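Local atomic coordinates of N-alpha-acetyltransferase 35, NatC auxiliary subunit (Saccharomyces cerevisiae, PDB entry 6YGA), a protein that serves as the auxiliary subunit of the NatC N-terminal acetyltransferase, which acetylates the N-terminal methionine of the L-A virus Gag protein. Residues L148-L153 against T201-I206; V556-I561 against V687-I692; V710-T715 against Y721-T726. All coordinates share one frame; numbering follows the deposited sequence.

Contact 1: residues L148-L153 against T201-I206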
loop_
_atom_site.group_PDB
_atom_site.type_symbol
_atom_site.label_atom_id
_atom_site.label_comp_id
_atom_site.label_asym_id
_atom_site.label_seq_id
_atom_site.Cartn_x
_atom_site.Cartn_y
_atom_site.Cartn_z
ATOM N N LEU B 148 26.893 -6.901 -24.100
ATOM C CA LEU B 148 25.846 -6.005 -23.622
ATOM C C LEU B 148 24.474 -6.438 -24.126
ATOM O O LEU B 148 23.475 -6.300 -23.411
ATOM C CB LEU B 148 26.155 -4.569 -24.038
ATOM C CG LEU B 148 25.222 -3.492 -23.490
ATOM C CD1 LEU B 148 24.983 -3.688 -21.998
ATOM C CD2 LEU B 148 25.800 -2.115 -23.759
ATOM N N GLY B 149 24.407 -6.972 -25.347
ATOM C CA GLY B 149 23.138 -7.466 -25.860
ATOM C C GLY B 149 22.561 -8.580 -25.009
ATOM O O GLY B 149 21.349 -8.644 -24.790
ATOM N N SER B 150 23.422 -9.471 -24.512
ATOM C CA SER B 150 22.954 -10.528 -23.622
ATOM C C SER B 150 22.461 -9.952 -22.301
ATOM O O SER B 150 21.469 -10.434 -21.740
ATOM C CB SER B 150 24.067 -11.549 -23.387
ATOM O OG SER B 150 25.166 -10.962 -22.712
ATOM N N CYS B 151 23.140 -8.923 -21.785
ATOM C CA CYS B 151 22.689 -8.269 -20.558
ATOM C C CYS B 151 21.284 -7.711 -20.723
ATOM O O CYS B 151 20.397 -7.976 -19.903
ATOM C CB CYS B 151 23.653 -7.150 -20.166
ATOM S SG CYS B 151 25.292 -7.674 -19.650
ATOM N N ILE B 152 21.067 -6.927 -21.781
ATOM C CA ILE B 152 19.758 -6.327 -22.015
ATOM C C ILE B 152 18.697 -7.406 -22.162
ATOM O O ILE B 152 17.574 -7.267 -21.661
ATOM C CB ILE B 152 19.809 -5.414 -23.254
ATOM C CG1 ILE B 152 20.933 -4.381 -23.122
ATOM C CG2 ILE B 152 18.468 -4.738 -23.470
ATOM C CD1 ILE B 152 20.768 -3.420 -21.967
ATOM N N LEU B 153 19.037 -8.504 -22.841
ATOM C CA LEU B 153 18.079 -9.589 -23.020
ATOM C C LEU B 153 17.724 -10.236 -21.688
ATOM O O LEU B 153 16.574 -10.638 -21.472
ATOM C CB LEU B 153 18.640 -10.626 -23.991
ATOM C CG LEU B 153 17.689 -11.751 -24.395
ATOM C CD1 LEU B 153 16.446 -11.182 -25.063
ATOM C CD2 LEU B 153 18.395 -12.738 -25.313
ATOM N N THR B 201 25.648 -17.079 -20.952
ATOM C CA THR B 201 26.821 -17.928 -20.775
ATOM C C THR B 201 27.842 -17.695 -21.883
ATOM O O THR B 201 29.048 -17.631 -21.619
ATOM C CB THR B 201 26.403 -19.399 -20.719
ATOM O OG1 THR B 201 25.731 -19.660 -19.482
ATOM C CG2 THR B 201 27.613 -20.318 -20.833
ATOM N N GLU B 202 27.377 -17.552 -23.127
ATOM C CA GLU B 202 28.292 -17.300 -24.238
ATOM C C GLU B 202 29.037 -15.984 -24.056
ATOM O O GLU B 202 30.232 -15.891 -24.364
ATOM C CB GLU B 202 27.529 -17.307 -25.562
ATOM C CG GLU B 202 27.012 -18.675 -25.977
ATOM C CD GLU B 202 26.191 -18.628 -27.251
ATOM O OE1 GLU B 202 26.127 -17.551 -27.880
ATOM O OE2 GLU B 202 25.608 -19.669 -27.622
ATOM N N SER B 203 28.351 -14.949 -23.562
ATOM C CA SER B 203 29.041 -13.701 -23.261
ATOM C C SER B 203 30.023 -13.875 -22.111
ATOM O O SER B 203 31.053 -13.192 -22.071
ATOM C CB SER B 203 28.034 -12.598 -22.937
ATOM O OG SER B 203 27.318 -12.205 -24.094
ATOM N N LEU B 204 29.731 -14.781 -21.174
ATOM C CA LEU B 204 30.680 -15.054 -20.099
ATOM C C LEU B 204 31.963 -15.662 -20.646
ATOM O O LEU B 204 33.062 -15.291 -20.220
ATOM C CB LEU B 204 30.052 -15.975 -19.051
ATOM C CG LEU B 204 29.712 -15.350 -17.694
ATOM C CD1 LEU B 204 29.333 -16.427 -16.690
ATOM C CD2 LEU B 204 30.867 -14.502 -17.175
ATOM N N GLN B 205 31.844 -16.582 -21.608
ATOM C CA GLN B 205 33.026 -17.220 -22.179
ATOM C C GLN B 205 33.873 -16.230 -22.971
ATOM O O GLN B 205 35.103 -16.354 -23.001
ATOM C CB GLN B 205 32.620 -18.396 -23.068
ATOM C CG GLN B 205 31.555 -19.323 -22.479
ATOM C CD GLN B 205 31.983 -20.012 -21.193
ATOM O OE1 GLN B 205 33.146 -19.956 -20.789
ATOM N NE2 GLN B 205 31.033 -20.672 -20.542
ATOM N N ILE B 206 33.238 -15.250 -23.621
ATOM C CA ILE B 206 33.995 -14.199 -24.296
ATOM C C ILE B 206 34.848 -13.436 -23.291
ATOM O O ILE B 206 35.998 -13.077 -23.576
ATOM C CB ILE B 206 33.045 -13.260 -25.067
ATOM C CG1 ILE B 206 32.369 -14.009 -26.220
ATOM C CG2 ILE B 206 33.789 -12.032 -25.591
ATOM C CD1 ILE B 206 31.477 -13.136 -27.082
#
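The hydroxyl of S150 meets the hydroxyl of S203 between two helices, OG to OG at 2.8 Å, and each oxygen also has backbone carbonyl partners. S150 OG has a hydrogen bond with V147 O, one turn earlier in its own helix, and a weak one with K146 O. S203 OG has weak bonds with S199 O and, across the gap, with K146 O. Opposite first torsions set the pair up: S150 OG sits between its backbone N and carbonyl carbon (chi1 64°), whereas S203 OG lies beside its N, turned away from the carbonyl carbon (chi1 -70°). Both CB atoms point at the facing helix. This is helix-helix packing through small residues, joining helix 142-167 to helix 193-209 with the S150 and S203 CA atoms 6.9 Å apart. The CB atoms approach to 4.1 Å, S150 CB against S203 CB, so the helices meet here through the two small side chains. L224 of helix 215-231 touches S203 and C151, and E202 forms a salt bridge with K146 beside the serine pair.

Contact 2: residues V556-I561 against V687-I692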
loop_
_atom_site.group_PDB
_atom_site.type_symbol
_atom_site.label_atom_id
_atom_site.label_comp_id
_atom_site.label_asym_id
_atom_site.label_seq_id
_atom_site.Cartn_x
_atom_site.Cartn_y
_atom_site.Cartn_z
ATOM N N VAL B 556 -4.219 0.502 29.401
ATOM C CA VAL B 556 -5.416 1.145 29.940
ATOM C C VAL B 556 -5.109 1.821 31.274
ATOM O O VAL B 556 -5.507 2.966 31.515
ATOM C CB VAL B 556 -6.562 0.123 30.067
ATOM C CG1 VAL B 556 -7.719 0.695 30.877
ATOM C CG2 VAL B 556 -7.047 -0.304 28.686
ATOM N N PHE B 557 -4.386 1.127 32.158
ATOM C CA PHE B 557 -3.988 1.740 33.424
ATOM C C PHE B 557 -3.125 2.977 33.195
ATOM O O PHE B 557 -3.307 4.002 33.863
ATOM C CB PHE B 557 -3.243 0.728 34.294
ATOM C CG PHE B 557 -4.136 -0.074 35.194
ATOM C CD1 PHE B 557 -4.736 0.513 36.295
ATOM C CD2 PHE B 557 -4.365 -1.416 34.947
ATOM C CE1 PHE B 557 -5.557 -0.224 37.131
ATOM C CE2 PHE B 557 -5.182 -2.159 35.778
ATOM C CZ PHE B 557 -5.779 -1.561 36.871
ATOM N N GLN B 558 -2.178 2.898 32.258
ATOM C CA GLN B 558 -1.325 4.043 31.958
ATOM C C GLN B 558 -2.155 5.239 31.508
ATOM O O GLN B 558 -1.925 6.371 31.948
ATOM C CB GLN B 558 -0.306 3.661 30.886
ATOM C CG GLN B 558 0.704 4.746 30.577
ATOM C CD GLN B 558 1.636 5.010 31.739
ATOM O OE1 GLN B 558 2.699 4.398 31.847
ATOM N NE2 GLN B 558 1.242 5.927 32.618
ATOM N N PHE B 559 -3.127 5.001 30.624
ATOM C CA PHE B 559 -4.006 6.074 30.171
ATOM C C PHE B 559 -4.779 6.675 31.339
ATOM O O PHE B 559 -4.894 7.899 31.458
ATOM C CB PHE B 559 -4.965 5.542 29.103
ATOM C CG PHE B 559 -5.829 6.598 28.462
ATOM C CD1 PHE B 559 -7.007 7.014 29.066
ATOM C CD2 PHE B 559 -5.476 7.157 27.241
ATOM C CE1 PHE B 559 -7.807 7.973 28.474
ATOM C CE2 PHE B 559 -6.274 8.115 26.643
ATOM C CZ PHE B 559 -7.441 8.526 27.262
ATOM N N ALA B 560 -5.313 5.818 32.218
ATOM C CA ALA B 560 -6.124 6.287 33.339
ATOM C C ALA B 560 -5.305 7.111 34.326
ATOM O O ALA B 560 -5.826 8.053 34.936
ATOM C CB ALA B 560 -6.769 5.094 34.043
ATOM N N ILE B 561 -4.025 6.773 34.495
ATOM C CA ILE B 561 -3.139 7.594 35.312
ATOM C C ILE B 561 -2.945 8.962 34.670
ATOM O O ILE B 561 -3.006 9.995 35.348
ATOM C CB ILE B 561 -1.800 6.866 35.538
ATOM C CG1 ILE B 561 -1.995 5.661 36.466
ATOM C CG2 ILE B 561 -0.748 7.818 36.093
ATOM C CD1 ILE B 561 -0.792 4.745 36.545
ATOM N N VAL B 687 9.206 1.231 32.676
ATOM C CA VAL B 687 10.105 2.369 32.863
ATOM C C VAL B 687 9.367 3.679 32.620
ATOM O O VAL B 687 9.543 4.656 33.359
ATOM C CB VAL B 687 11.332 2.229 31.942
ATOM C CG1 VAL B 687 12.173 3.503 31.952
ATOM C CG2 VAL B 687 12.168 1.028 32.359
ATOM N N ASN B 688 8.515 3.717 31.595
ATOM C CA ASN B 688 7.813 4.954 31.273
ATOM C C ASN B 688 6.792 5.310 32.344
ATOM O O ASN B 688 6.576 6.493 32.631
ATOM C CB ASN B 688 7.142 4.833 29.905
ATOM C CG ASN B 688 6.293 6.036 29.567
ATOM O OD1 ASN B 688 6.811 7.116 29.272
ATOM N ND2 ASN B 688 4.977 5.854 29.598
ATOM N N SER B 689 6.155 4.301 32.947
ATOM C CA SER B 689 5.204 4.560 34.023
ATOM C C SER B 689 5.883 5.232 35.212
ATOM O O SER B 689 5.306 6.125 35.844
ATOM C CB SER B 689 4.534 3.254 34.444
ATOM O OG SER B 689 3.571 3.481 35.457
ATOM N N LYS B 690 7.116 4.826 35.527
ATOM C CA LYS B 690 7.842 5.470 36.619
ATOM C C LYS B 690 8.211 6.904 36.266
ATOM O O LYS B 690 8.121 7.799 37.115
ATOM C CB LYS B 690 9.093 4.664 36.970
ATOM C CG LYS B 690 8.802 3.267 37.492
ATOM C CD LYS B 690 9.977 2.329 37.254
ATOM C CE LYS B 690 9.595 0.886 37.559
ATOM N NZ LYS B 690 10.557 -0.101 36.993
ATOM N N VAL B 691 8.629 7.146 35.021
ATOM C CA VAL B 691 8.975 8.504 34.604
ATOM C C VAL B 691 7.761 9.419 34.707
ATOM O O VAL B 691 7.856 10.548 35.204
ATOM C CB VAL B 691 9.563 8.493 33.179
ATOM C CG1 VAL B 691 9.649 9.905 32.620
ATOM C CG2 VAL B 691 10.939 7.838 33.181
ATOM N N ILE B 692 6.597 8.937 34.263
ATOM C CA ILE B 692 5.381 9.746 34.296
ATOM C C ILE B 692 5.029 10.126 35.731
ATOM O O ILE B 692 4.737 11.290 36.028
ATOM C CB ILE B 692 4.224 8.995 33.610
ATOM C CG1 ILE B 692 4.486 8.872 32.106
ATOM C CG2 ILE B 692 2.893 9.685 33.867
ATOM C CD1 ILE B 692 3.372 8.181 31.353
HETATM O O HOH W 1 3.847 3.158 30.117
HETATM O O HOH W 2 2.410 6.182 35.337
#
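Segments of helices 511-564 and 668-701 run nearly parallel in the region assigned by sequence to the NAA35-like, TPR-repeat family, and Q558 reaches across to touch N688, S689 and I692. Over these segments the axes lie 11.3 Å apart at an angle of 10°, a wide spacing for direct packing. Q558 spans it by sending CG anti to its backbone N (chi1 -175°) and then bending at chi2, which carries the amide over to the second helix. There S689 CA lies close to the amide plane, 3.3 Å from Q558 OE1, while I692 CD1 lies over the face of the amide, 3.3 Å from Q558 NE2. Q558 OE1 and N688 ND2 stay 3.5 Å apart with their amide planes turned 71° from each other, and are not directly hydrogen-bonded. One water accepts from Q558 NE2 and donates to S689 O, 2.9 Å away, and it also bonds S689 OG. A second water accepts from N688 ND2 at 3.0 Å; its link to Q558 OE1 is modelled too short to be trusted in detail. N688 ND2 probably also bonds Q725 O of strand 724-729. The NE2 end of Q558 is thus linked to helix 668-701 through water rather than directly; with I692 covering one face, that water bridge to S689 O and OG probably limits rotation of the amide.

Contact 3: residues V710-T715 against Y721-T726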
loop_
_atom_site.group_PDB
_atom_site.type_symbol
_atom_site.label_atom_id
_atom_site.label_comp_id
_atom_site.label_asym_id
_atom_site.label_seq_id
_atom_site.Cartn_x
_atom_site.Cartn_y
_atom_site.Cartn_z
ATOM N N VAL B 710 0.494 14.179 25.206
ATOM C CA VAL B 710 0.763 12.748 25.158
ATOM C C VAL B 710 0.941 12.341 23.704
ATOM O O VAL B 710 0.152 12.739 22.838
ATOM C CB VAL B 710 -0.363 11.941 25.826
ATOM C CG1 VAL B 710 0.005 10.468 25.885
ATOM C CG2 VAL B 710 -0.648 12.482 27.220
ATOM N N GLU B 711 1.984 11.563 23.431
ATOM C CA GLU B 711 2.244 11.050 22.096
ATOM C C GLU B 711 2.437 9.545 22.168
ATOM O O GLU B 711 3.002 9.027 23.135
ATOM C CB GLU B 711 3.483 11.703 21.467
ATOM C CG GLU B 711 3.368 13.198 21.220
ATOM C CD GLU B 711 4.578 13.751 20.489
ATOM O OE1 GLU B 711 5.595 13.035 20.403
ATOM O OE2 GLU B 711 4.516 14.895 19.994
ATOM N N LEU B 712 1.961 8.846 21.140
ATOM C CA LEU B 712 2.142 7.401 21.030
ATOM C C LEU B 712 3.483 7.156 20.353
ATOM O O LEU B 712 3.610 7.293 19.134
ATOM C CB LEU B 712 0.994 6.770 20.252
ATOM C CG LEU B 712 -0.379 6.863 20.913
ATOM C CD1 LEU B 712 -1.467 6.464 19.932
ATOM C CD2 LEU B 712 -0.427 5.980 22.148
ATOM N N VAL B 713 4.488 6.791 21.143
ATOM C CA VAL B 713 5.861 6.664 20.667
ATOM C C VAL B 713 6.162 5.202 20.367
ATOM O O VAL B 713 5.867 4.317 21.178
ATOM C CB VAL B 713 6.858 7.230 21.694
ATOM C CG1 VAL B 713 8.285 6.916 21.286
ATOM C CG2 VAL B 713 6.663 8.733 21.836
ATOM N N HIS B 714 6.758 4.948 19.205
ATOM C CA HIS B 714 7.170 3.602 18.834
ATOM C C HIS B 714 8.532 3.280 19.442
ATOM O O HIS B 714 9.455 4.100 19.389
ATOM C CB HIS B 714 7.222 3.460 17.312
ATOM C CG HIS B 714 5.874 3.445 16.658
ATOM N ND1 HIS B 714 5.647 2.842 15.439
ATOM C CD2 HIS B 714 4.684 3.956 17.052
ATOM C CE1 HIS B 714 4.375 2.982 15.111
ATOM N NE2 HIS B 714 3.768 3.654 16.073
ATOM N N THR B 715 8.653 2.089 20.026
ATOM C CA THR B 715 9.930 1.614 20.543
ATOM C C THR B 715 10.752 1.039 19.396
ATOM O O THR B 715 10.274 0.178 18.654
ATOM C CB THR B 715 9.712 0.554 21.625
ATOM O OG1 THR B 715 8.872 1.084 22.656
ATOM C CG2 THR B 715 11.037 0.125 22.238
ATOM N N TYR B 721 2.737 -2.739 18.156
ATOM C CA TYR B 721 1.311 -2.877 18.425
ATOM C C TYR B 721 0.936 -2.242 19.757
ATOM O O TYR B 721 -0.244 -1.957 19.988
ATOM C CB TYR B 721 0.889 -4.348 18.424
ATOM C CG TYR B 721 0.711 -4.973 17.057
ATOM C CD1 TYR B 721 1.224 -4.373 15.913
ATOM C CD2 TYR B 721 0.016 -6.167 16.912
ATOM C CE1 TYR B 721 1.059 -4.955 14.666
ATOM C CE2 TYR B 721 -0.158 -6.751 15.672
ATOM C CZ TYR B 721 0.364 -6.142 14.554
ATOM O OH TYR B 721 0.191 -6.727 13.322
ATOM N N PHE B 722 1.915 -2.018 20.633
ATOM C CA PHE B 722 1.696 -1.422 21.949
ATOM C C PHE B 722 2.662 -0.254 22.102
ATOM O O PHE B 722 3.726 -0.390 22.722
ATOM C CB PHE B 722 1.895 -2.452 23.064
ATOM C CG PHE B 722 1.113 -3.722 22.869
ATOM C CD1 PHE B 722 1.674 -4.799 22.202
ATOM C CD2 PHE B 722 -0.180 -3.843 23.358
ATOM C CE1 PHE B 722 0.962 -5.973 22.020
ATOM C CE2 PHE B 722 -0.897 -5.017 23.182
ATOM C CZ PHE B 722 -0.325 -6.083 22.510
ATOM N N PRO B 723 2.333 0.907 21.538
ATOM C CA PRO B 723 3.229 2.061 21.662
ATOM C C PRO B 723 3.293 2.566 23.094
ATOM O O PRO B 723 2.447 2.256 23.935
ATOM C CB PRO B 723 2.598 3.106 20.734
ATOM C CG PRO B 723 1.162 2.730 20.673
ATOM C CD PRO B 723 1.125 1.228 20.758
ATOM N N ILE B 724 4.323 3.359 23.364
ATOM C CA ILE B 724 4.550 3.918 24.691
ATOM C C ILE B 724 3.872 5.279 24.765
ATOM O O ILE B 724 4.178 6.179 23.974
ATOM C CB ILE B 724 6.052 4.034 24.993
ATOM C CG1 ILE B 724 6.768 2.712 24.700
ATOM C CG2 ILE B 724 6.276 4.457 26.435
ATOM C CD1 ILE B 724 6.336 1.569 25.581
ATOM N N GLN B 725 2.950 5.436 25.713
ATOM C CA GLN B 725 2.249 6.704 25.914
ATOM C C GLN B 725 3.189 7.649 26.654
ATOM O O GLN B 725 3.362 7.545 27.871
ATOM C CB GLN B 725 0.949 6.482 26.676
ATOM C CG GLN B 725 -0.016 5.531 25.974
ATOM C CD GLN B 725 -1.290 5.284 26.762
ATOM O OE1 GLN B 725 -2.045 6.212 27.057
ATOM N NE2 GLN B 725 -1.537 4.025 27.103
ATOM N N THR B 726 3.788 8.584 25.916
ATOM C CA THR B 726 4.909 9.384 26.390
ATOM C C THR B 726 4.498 10.835 26.607
ATOM O O THR B 726 3.809 11.430 25.773
ATOM C CB THR B 726 6.069 9.320 25.389
ATOM O OG1 THR B 726 6.331 7.950 25.057
ATOM C CG2 THR B 726 7.329 9.951 25.969
HETATM O O HOH W 3 6.568 -0.201 22.019
#
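L712 and Q725 both turn CG away from their carbonyl carbons (chi1 -65° and -59°), so the two side chains lie alongside each other, pointing the same way, with L712 CD2 3.9 Å from Q725 CG. P723 joins them: its CG also comes within 3.9 Å of L712 CD2, so L712 and P723 make an apolar contact with the aliphatic CG of Q725 alongside. Beneath it runs an antiparallel two-stranded ladder. E711 pairs with T726 and V713 with I724, each pair through two backbone bonds, and L712 with Q725 is the non-hydrogen-bonded pair between them. T726 N to E711 O is 2.9 Å and nearly straight, while V713 N approaches I724 O tilted 28° from the carbonyl plane. On the face of V713 and T726, V713 CG2 lies 3.3 Å from T726 OG1, which also sits close to I724 O. Past the ladder, a water links T715 OG1 and F722 O, and T715 OG1 lies 3.4 Å from I724 CG1. E711 has a salt bridge with R728 further along the partner strand. Around the hairpin, I724 packs on helix 668-701, P723 touches F455 of helix 433-456, and F722 and Q725 lean on helix 511-564, where Q725 NE2 bonds E555.

Contacts 2 and 3 are direct neighbours, their centres 11 Å apart, whereas contact 1 lies on the opposite side of the chain's centre, about 63 Å from contact 2 and 53 Å from contact 3, measured between centres. Helix 668-701 is followed in the chain by strand 708-713, and the hairpin of contact 3 lies against both helices of contact 2. N688 CG packs on I724 CG2 at 3.5 Å, and packing of F559 and I692 against Q725 adds to the join. Contact 1 shares no atoms in touch with either: even the nearest atoms are about 53 Å from contact 2 and 39 Å from contact 3. No other chain of the complex touches the six segments.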